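PDB 3DRF: oligopeptide-binding protein oppA from Lactococcus lactis, which binds oligopeptides in a voluminous cavity as the receptor of the OppABCDF ABC transporter, which takes peptides up into the cell. Local coordinates for residues Q48-L53 against V194-Y199; K201-K206 against S211-T216; S359-P362 against F368-S371. All coordinates share one frame; numbering follows the deposited sequence. Where two conformers were deposited one is given.

Interaction 1: Q48-L53 against V194-Y199; sequences QWLSGL and VAPYQY
An inverse gamma turn centred on Pro196, just before helix 197-200, packs against Leu50 in the loop between strand 34-40 and helix 57-62. Toward 194-199, one methyl of Leu50 does all the touching. Leu50 CD2 lies 3.9 Å from Ala195 CB and 4.0 Å from Pro196 CD, so it spans the alanine methyl and the proline ring next to it. The Leu50 side chain crosses the proline ring at a slant. With CG beside the backbone N and anti to the carbonyl carbon (chi1 -59°), its branched end is carried over to 194-199. All three residues are buried, and the contact is purely apolar.

Pro196 takes the N-cap position of the short helix, and Tyr197 N next to it is hydrogen-bonded to Asp118 OD1 at the start of helix 116-127. Ala195 also touches Phe121 and Thr122 of that helix. The contact therefore joins the loop after strand 34-40, a strand of the five-stranded mixed sheet, to the start of helix 197-200, far along the chain.

The Leu50 backbone is held from its own side. Leu50 N donates to Gln48 OE1 at 3.0 Å, nearly straight at 158°, in the carbonyl plane and on a lone pair. NE2 of the same amide bonds to Thr214 OG1. With OE1 and NE2 both engaged, the Gln48 amide is probably held against flipping.

Interaction 2: K201-K206 against S211-T216; sequences KDVAPK and SPKTTT
Val203 points its two methyls at Ser211, and one of them also meets Lys213. Val203 CG1 rests on Ser211 CB at 4.0 Å. Val203 CG2 meets Lys213 CD, also at 4.0 Å. The serine hydroxyl touches the valine too, with Ser211 OG 4.1 Å from Val203 CG2. Val203 has CG1 anti to its N (chi1 177°) and CG2 anti to its carbonyl carbon, which spreads the methyls over both partners. The Lys213 chain is extended beyond CG and passes the valine obliquely, offering its CD methylene and sending its amine onward. Lys213 NZ bonds to Tyr199 O and makes a cation-pi contact with the Tyr199 ring. A water accepts from Asp202 N at 2.8 Å and, only weakly, from Lys213 NZ at 3.4 Å.

The serine that meets Val203 also opens an ST turn. Ser211 OG accepts from Lys213 N at 3.0 Å with an angle of 157°, which ties the hydroxyl to the backbone of 3-10 segment 212-214. A valine in place of Ser211 would probably leave Lys213 N without this acceptor and make the turn into the 3-10 segment less firmly set.

The carbonyl of Ser211 is gripped twice, from opposite faces of its plane. Thr214 N reaches Ser211 O at 3.1 Å, and Thr215 OG1 reaches Ser211 O at 2.8 Å, 37° out of the plane. The whole contact lies at the surface, in the long loop between helix 197-200 and strand 224-230. Thr214 and Lys213 pack on Leu200 of that helix, while Pro205 reaches over to Ala130 and Tyr131.

Interaction 3: S359-P362 against F368-S371; sequences SLIP and FTSS
Two irregular backbone segments of one loop come together at Ile361 and Thr369, whose CA atoms are 6.4 Å apart. The threonine methyl carries most of the contact. Thr369 CG2 lies 3.5 Å from Pro362 O and 3.6 Å from Ile361 O, so two successive carbonyl oxygens border one methyl. On the same methyl lies the branch methyl of the isoleucine, with Ile361 CG2 4.1 Å from Thr369 CG2. The two side chains meet at a slant and not alongside each other. Ile361 CG2 also comes within 4.4 Å of Phe368 O. These are van der Waals contacts.

The torsions explain which branch faces which. Thr369 places OG1 between its N and its carbonyl carbon (chi1 65°), so CG2 is the arm that reaches 359-362. The hydroxyl makes a weak hydrogen bond to Lys366 O. Ile361 has CG2 anti to its N, and this directs that methyl to Thr369.

Segment 359-362 is shaped by an ST turn. Ile361 N donates to Ser359 OG at 3.2 Å, close to straight at 161°. This bond gives the buried amide of Ile361 a partner and probably helps to set the bend that carries its side chain to Thr369.

Helix 516-533 covers Ile361 and Phe368 and bridges the two segments. Gln527 of this helix bonds to Ser359 OG through OE1 and to Phe368 O through NE2. Phe523 touches Ile361 and stacks on the ring of Phe368. Leu360 packs on Val536 and Pro538 of strand 536-549, and Pro362 on Phe541, so the loop sits between this helix and that strand.

How the interactions relate
The three contacts follow one another along the chain and none crosses another. Interaction 1 closes a long loop of 140 residues, tying the region after strand 34-40 to the start of helix 197-200. Interaction 2 begins just after it and closes a tight loop with four residues between its segments. These two are neighbours, with centres 9 Å apart, and they touch directly. Trp49 NE1 meets Thr215 O, and Leu50 CD1 packs on Thr214 CG2. Interaction 3 closes another short loop, between strand 354-356 and helix 381-390. It lies on the opposite side of the chain's centre, its centre about 34 Å from that of interaction 1.

Interaction 1: Q48-L53 against V194-Y199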
loop_
_atom_site.group_PDB
_atom_site.type_symbol
_atom_site.label_atom_id
_atom_site.label_comp_id
_atom_site.label_asym_id
_atom_site.label_seq_id
_atom_site.Cartn_x
_atom_site.Cartn_y
_atom_site.Cartn_z
ATOM N N GLN A 48 -10.481 -8.804 6.169
ATOM C CA GLN A 48 -10.398 -9.535 4.861
ATOM C C GLN A 48 -9.098 -10.315 4.872
ATOM O O GLN A 48 -8.035 -9.763 4.797
ATOM C CB GLN A 48 -10.440 -8.555 3.671
ATOM C CG GLN A 48 -10.346 -9.291 2.288
ATOM C CD GLN A 48 -11.211 -10.570 2.264
ATOM O OE1 GLN A 48 -10.722 -11.636 2.224
ATOM N NE2 GLN A 48 -12.517 -10.385 2.248
ATOM N N TRP A 49 -9.223 -11.629 5.008
ATOM C CA TRP A 49 -8.041 -12.471 5.227
ATOM C C TRP A 49 -7.332 -12.890 3.947
ATOM O O TRP A 49 -6.254 -13.401 3.979
ATOM C CB TRP A 49 -8.457 -13.716 6.085
ATOM C CG TRP A 49 -8.862 -13.281 7.529
ATOM C CD1 TRP A 49 -10.088 -12.918 7.942
ATOM C CD2 TRP A 49 -7.980 -13.124 8.647
ATOM N NE1 TRP A 49 -10.034 -12.569 9.273
ATOM C CE2 TRP A 49 -8.755 -12.699 9.729
ATOM C CE3 TRP A 49 -6.590 -13.335 8.845
ATOM C CZ2 TRP A 49 -8.212 -12.474 11.016
ATOM C CZ3 TRP A 49 -6.053 -13.073 10.109
ATOM C CH2 TRP A 49 -6.877 -12.642 11.181
ATOM N N LEU A 50 -7.980 -12.614 2.820
ATOM C CA LEU A 50 -7.367 -12.882 1.487
ATOM C C LEU A 50 -6.681 -11.625 0.976
ATOM O O LEU A 50 -7.271 -10.620 0.806
ATOM C CB LEU A 50 -8.439 -13.318 0.455
ATOM C CG LEU A 50 -9.262 -14.587 0.777
ATOM C CD1 LEU A 50 -10.160 -14.915 -0.413
ATOM C CD2 LEU A 50 -8.335 -15.818 1.120
ATOM N N SER A 51 -5.353 -11.775 0.820
ATOM C CA SER A 51 -4.527 -10.645 0.372
ATOM C C SER A 51 -5.083 -9.984 -0.879
ATOM O O SER A 51 -5.166 -8.756 -0.956
ATOM C CB SER A 51 -3.089 -11.110 0.127
ATOM O OG SER A 51 -2.222 -10.045 -0.195
ATOM N N GLY A 52 -5.498 -10.776 -1.855
ATOM C CA GLY A 52 -5.914 -10.246 -3.140
ATOM C C GLY A 52 -7.120 -9.334 -3.030
ATOM O O GLY A 52 -7.337 -8.470 -3.879
ATOM N N LEU A 53 -7.958 -9.520 -2.010
ATOM C CA LEU A 53 -9.195 -8.745 -1.873
ATOM C C LEU A 53 -9.100 -7.604 -0.825
ATOM O O LEU A 53 -10.056 -6.946 -0.568
ATOM C CB LEU A 53 -10.334 -9.690 -1.433
ATOM C CG LEU A 53 -10.553 -10.929 -2.370
ATOM C CD1 LEU A 53 -11.832 -11.714 -1.952
ATOM C CD2 LEU A 53 -10.672 -10.526 -3.877
ATOM N N VAL A 194 -1.065 -17.783 -0.083
ATOM C CA VAL A 194 -2.010 -18.873 -0.404
ATOM C C VAL A 194 -3.433 -18.527 0.075
ATOM O O VAL A 194 -3.630 -17.767 0.938
ATOM C CB VAL A 194 -1.554 -20.228 0.266
ATOM C CG1 VAL A 194 -0.388 -20.841 -0.512
ATOM C CG2 VAL A 194 -1.182 -20.058 1.756
ATOM N N ALA A 195 -4.382 -19.128 -0.600
ATOM C CA ALA A 195 -5.821 -19.023 -0.258
ATOM C C ALA A 195 -6.373 -20.427 -0.136
ATOM O O ALA A 195 -6.005 -21.282 -0.928
ATOM C CB ALA A 195 -6.570 -18.231 -1.368
ATOM N N PRO A 196 -7.241 -20.649 0.838
ATOM C CA PRO A 196 -7.691 -22.023 1.134
ATOM C C PRO A 196 -8.817 -22.489 0.169
ATOM O O PRO A 196 -10.001 -22.406 0.489
ATOM C CB PRO A 196 -8.141 -21.912 2.596
ATOM C CG PRO A 196 -8.635 -20.432 2.718
ATOM C CD PRO A 196 -7.629 -19.674 1.872
ATOM N N TYR A 197 -8.379 -23.008 -0.974
ATOM C CA TYR A 197 -9.317 -23.366 -2.049
ATOM C C TYR A 197 -10.397 -24.390 -1.628
ATOM O O TYR A 197 -11.515 -24.186 -1.898
ATOM C CB TYR A 197 -8.544 -23.835 -3.286
ATOM C CG TYR A 197 -9.465 -24.368 -4.367
ATOM C CD1 TYR A 197 -10.229 -23.516 -5.134
ATOM C CD2 TYR A 197 -9.592 -25.733 -4.572
ATOM C CE1 TYR A 197 -11.081 -24.031 -6.114
ATOM C CE2 TYR A 197 -10.430 -26.247 -5.563
ATOM C CZ TYR A 197 -11.165 -25.373 -6.289
ATOM O OH TYR A 197 -12.031 -25.822 -7.288
ATOM N N GLN A 198 -10.022 -25.448 -0.932
ATOM C CA GLN A 198 -11.046 -26.435 -0.540
ATOM C C GLN A 198 -12.082 -25.826 0.405
ATOM O O GLN A 198 -13.205 -26.182 0.341
ATOM C CB GLN A 198 -10.403 -27.683 0.104
ATOM C CG GLN A 198 -9.636 -28.593 -0.858
ATOM C CD GLN A 198 -10.496 -29.129 -1.995
ATOM O OE1 GLN A 198 -11.646 -29.421 -1.839
ATOM N NE2 GLN A 198 -9.899 -29.252 -3.143
ATOM N N TYR A 199 -11.666 -24.906 1.267
ATOM C CA TYR A 199 -12.591 -24.212 2.200
ATOM C C TYR A 199 -13.572 -23.229 1.499
ATOM O O TYR A 199 -14.657 -23.046 1.930
ATOM C CB TYR A 199 -11.739 -23.460 3.213
ATOM C CG TYR A 199 -12.469 -22.843 4.398
ATOM C CD1 TYR A 199 -13.202 -23.642 5.303
ATOM C CD2 TYR A 199 -12.363 -21.489 4.668
ATOM C CE1 TYR A 199 -13.808 -23.093 6.409
ATOM C CE2 TYR A 199 -12.984 -20.933 5.775
ATOM C CZ TYR A 199 -13.712 -21.754 6.620
ATOM O OH TYR A 199 -14.358 -21.226 7.737
#

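Interaction 2: K201-K206 against S211-T216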
loop_
_atom_site.group_PDB
_atom_site.type_symbol
_atom_site.label_atom_id
_atom_site.label_comp_id
_atom_site.label_asym_id
_atom_site.label_seq_id
_atom_site.Cartn_x
_atom_site.Cartn_y
_atom_site.Cartn_z
ATOM N N LYS A 201 -14.231 -23.061 -2.079
ATOM C CA LYS A 201 -14.633 -23.411 -3.449
ATOM C C LYS A 201 -16.155 -23.453 -3.672
ATOM O O LYS A 201 -16.551 -23.386 -4.766
ATOM C CB LYS A 201 -14.011 -24.736 -3.890
ATOM C CG LYS A 201 -14.501 -25.877 -3.098
ATOM C CD LYS A 201 -13.924 -27.205 -3.665
ATOM C CE LYS A 201 -14.579 -28.386 -2.946
ATOM N NZ LYS A 201 -13.971 -29.659 -3.431
ATOM N N ASP A 202 -16.949 -23.485 -2.628
ATOM C CA ASP A 202 -18.403 -23.395 -2.829
ATOM C C ASP A 202 -18.979 -22.079 -2.289
ATOM O O ASP A 202 -20.147 -22.018 -1.852
ATOM C CB ASP A 202 -19.121 -24.583 -2.208
ATOM C CG ASP A 202 -18.776 -25.910 -2.874
ATOM O OD1 ASP A 202 -18.515 -25.967 -4.100
ATOM O OD2 ASP A 202 -18.785 -26.919 -2.146
ATOM N N VAL A 203 -18.145 -21.054 -2.352
ATOM C CA VAL A 203 -18.618 -19.684 -2.162
ATOM C C VAL A 203 -18.546 -19.000 -3.520
ATOM O O VAL A 203 -17.551 -18.981 -4.175
ATOM C CB VAL A 203 -17.695 -18.930 -1.140
ATOM C CG1 VAL A 203 -18.180 -17.478 -1.010
ATOM C CG2 VAL A 203 -17.699 -19.654 0.249
ATOM N N ALA A 204 -19.649 -18.418 -3.958
ATOM C CA ALA A 204 -19.641 -17.757 -5.245
ATOM C C ALA A 204 -18.638 -16.582 -5.269
ATOM O O ALA A 204 -18.540 -15.829 -4.328
ATOM C CB ALA A 204 -21.063 -17.238 -5.578
ATOM N N PRO A 205 -17.977 -16.407 -6.449
ATOM C CA PRO A 205 -16.944 -15.354 -6.482
ATOM C C PRO A 205 -17.459 -13.968 -6.047
ATOM O O PRO A 205 -16.817 -13.359 -5.233
ATOM C CB PRO A 205 -16.494 -15.377 -7.939
ATOM C CG PRO A 205 -16.742 -16.817 -8.319
ATOM C CD PRO A 205 -17.309 -17.461 -7.033
ATOM N N LYS A 206 -18.615 -13.590 -6.507
ATOM C CA LYS A 206 -19.174 -12.268 -6.162
ATOM C C LYS A 206 -19.461 -12.079 -4.663
ATOM O O LYS A 206 -19.536 -11.007 -4.208
ATOM C CB LYS A 206 -20.476 -12.013 -6.974
ATOM C CG LYS A 206 -21.670 -12.837 -6.444
ATOM C CD LYS A 206 -22.998 -12.591 -7.284
ATOM C CE LYS A 206 -24.232 -13.322 -6.703
ATOM N NZ LYS A 206 -24.587 -12.711 -5.355
ATOM N N SER A 211 -18.176 -12.964 2.533
ATOM C CA SER A 211 -18.475 -14.230 3.196
ATOM C C SER A 211 -17.850 -14.279 4.622
ATOM O O SER A 211 -16.764 -13.809 4.815
ATOM C CB SER A 211 -17.886 -15.407 2.359
ATOM O OG SER A 211 -17.987 -16.669 3.073
ATOM N N PRO A 212 -18.514 -14.938 5.579
ATOM C CA PRO A 212 -17.870 -15.170 6.881
ATOM C C PRO A 212 -16.519 -15.899 6.692
ATOM O O PRO A 212 -15.616 -15.690 7.414
ATOM C CB PRO A 212 -18.872 -16.090 7.606
ATOM C CG PRO A 212 -20.230 -15.695 7.033
ATOM C CD PRO A 212 -19.923 -15.423 5.559
ATOM N N LYS A 213 -16.394 -16.702 5.639
ATOM C CA LYS A 213 -15.195 -17.510 5.468
ATOM C C LYS A 213 -13.934 -16.702 5.093
ATOM O O LYS A 213 -12.877 -17.215 5.119
ATOM C CB LYS A 213 -15.471 -18.575 4.397
ATOM C CG LYS A 213 -16.439 -19.714 4.884
ATOM C CD LYS A 213 -16.527 -20.881 3.851
ATOM C CE LYS A 213 -17.205 -22.007 4.489
ATOM N NZ LYS A 213 -17.046 -23.121 3.483
ATOM N N THR A 214 -14.081 -15.424 4.760
ATOM C CA THR A 214 -12.897 -14.559 4.512
ATOM C C THR A 214 -12.842 -13.371 5.460
ATOM O O THR A 214 -12.038 -12.533 5.294
ATOM C CB THR A 214 -12.860 -14.007 3.046
ATOM O OG1 THR A 214 -13.904 -13.029 2.869
ATOM C CG2 THR A 214 -12.906 -15.178 1.973
ATOM N N THR A 215 -13.723 -13.338 6.450
ATOM C CA THR A 215 -13.899 -12.132 7.333
ATOM C C THR A 215 -13.864 -12.538 8.817
ATOM O O THR A 215 -12.911 -12.288 9.478
ATOM C CB THR A 215 -15.193 -11.354 6.954
ATOM O OG1 THR A 215 -16.324 -12.238 7.046
ATOM C CG2 THR A 215 -15.130 -10.856 5.482
ATOM N N THR A 216 -14.910 -13.196 9.291
ATOM C CA THR A 216 -15.042 -13.579 10.719
ATOM C C THR A 216 -14.599 -14.985 11.014
ATOM O O THR A 216 -14.247 -15.260 12.119
ATOM C CB THR A 216 -16.492 -13.414 11.168
ATOM O OG1 THR A 216 -17.321 -14.061 10.213
ATOM C CG2 THR A 216 -16.869 -11.894 11.254
HETATM O O HOH W 1 -16.765 -23.412 0.132
#

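Interaction 3: S359-P362 against F368-S371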
loop_
_atom_site.group_PDB
_atom_site.type_symbol
_atom_site.label_atom_id
_atom_site.label_comp_id
_atom_site.label_asym_id
_atom_site.label_seq_id
_atom_site.Cartn_x
_atom_site.Cartn_y
_atom_site.Cartn_z
ATOM N N SER A 359 10.842 13.052 -4.237
ATOM C CA SER A 359 10.449 12.061 -5.273
ATOM C C SER A 359 9.582 10.965 -4.648
ATOM O O SER A 359 9.315 10.983 -3.509
ATOM C CB SER A 359 11.692 11.444 -5.928
ATOM O OG SER A 359 12.119 10.349 -5.157
ATOM N N LEU A 360 9.143 10.040 -5.492
ATOM C CA LEU A 360 8.298 8.929 -5.063
ATOM C C LEU A 360 9.030 7.698 -4.509
ATOM O O LEU A 360 8.431 6.829 -4.001
ATOM C CB LEU A 360 7.376 8.491 -6.226
ATOM C CG LEU A 360 6.436 9.614 -6.771
ATOM C CD1 LEU A 360 5.758 9.169 -8.090
ATOM C CD2 LEU A 360 5.411 9.982 -5.685
ATOM N N ILE A 361 10.335 7.708 -4.586
ATOM C CA ILE A 361 11.139 6.558 -4.100
ATOM C C ILE A 361 11.740 6.875 -2.711
ATOM O O ILE A 361 12.561 7.746 -2.604
ATOM C CB ILE A 361 12.274 6.193 -5.082
ATOM C CG1 ILE A 361 11.728 5.892 -6.521
ATOM C CG2 ILE A 361 13.057 5.000 -4.520
ATOM C CD1 ILE A 361 10.802 4.631 -6.617
ATOM N N PRO A 362 11.356 6.163 -1.687
ATOM C CA PRO A 362 11.747 6.574 -0.337
ATOM C C PRO A 362 13.170 6.120 0.071
ATOM O O PRO A 362 13.702 5.273 -0.529
ATOM C CB PRO A 362 10.687 5.919 0.572
ATOM C CG PRO A 362 10.297 4.704 -0.150
ATOM C CD PRO A 362 10.313 5.118 -1.645
ATOM N N PHE A 368 18.498 3.393 -4.921
ATOM C CA PHE A 368 17.763 3.948 -6.059
ATOM C C PHE A 368 17.307 5.421 -5.904
ATOM O O PHE A 368 16.692 5.945 -6.783
ATOM C CB PHE A 368 16.667 2.932 -6.482
ATOM C CG PHE A 368 17.222 1.600 -6.943
ATOM C CD1 PHE A 368 16.855 0.419 -6.359
ATOM C CD2 PHE A 368 18.140 1.542 -7.963
ATOM C CE1 PHE A 368 17.376 -0.745 -6.793
ATOM C CE2 PHE A 368 18.671 0.387 -8.392
ATOM C CZ PHE A 368 18.288 -0.781 -7.827
ATOM N N THR A 369 17.719 6.082 -4.813
ATOM C CA THR A 369 17.479 7.532 -4.556
ATOM C C THR A 369 18.655 8.381 -5.005
ATOM O O THR A 369 19.713 7.873 -5.166
ATOM C CB THR A 369 17.202 7.824 -3.024
ATOM O OG1 THR A 369 18.363 7.533 -2.241
ATOM C CG2 THR A 369 16.069 6.986 -2.520
ATOM N N SER A 370 18.422 9.688 -5.209
ATOM C CA SER A 370 19.481 10.617 -5.638
ATOM C C SER A 370 19.180 12.011 -5.106
ATOM O O SER A 370 18.146 12.532 -5.325
ATOM C CB SER A 370 19.524 10.674 -7.174
ATOM O OG SER A 370 20.517 11.570 -7.605
ATOM N N SER A 371 20.163 12.621 -4.449
ATOM C CA SER A 371 20.064 14.011 -4.042
ATOM C C SER A 371 20.040 14.955 -5.255
ATOM O O SER A 371 19.746 16.093 -5.101
ATOM C CB SER A 371 21.175 14.342 -3.025
ATOM O OG SER A 371 22.443 14.320 -3.630
#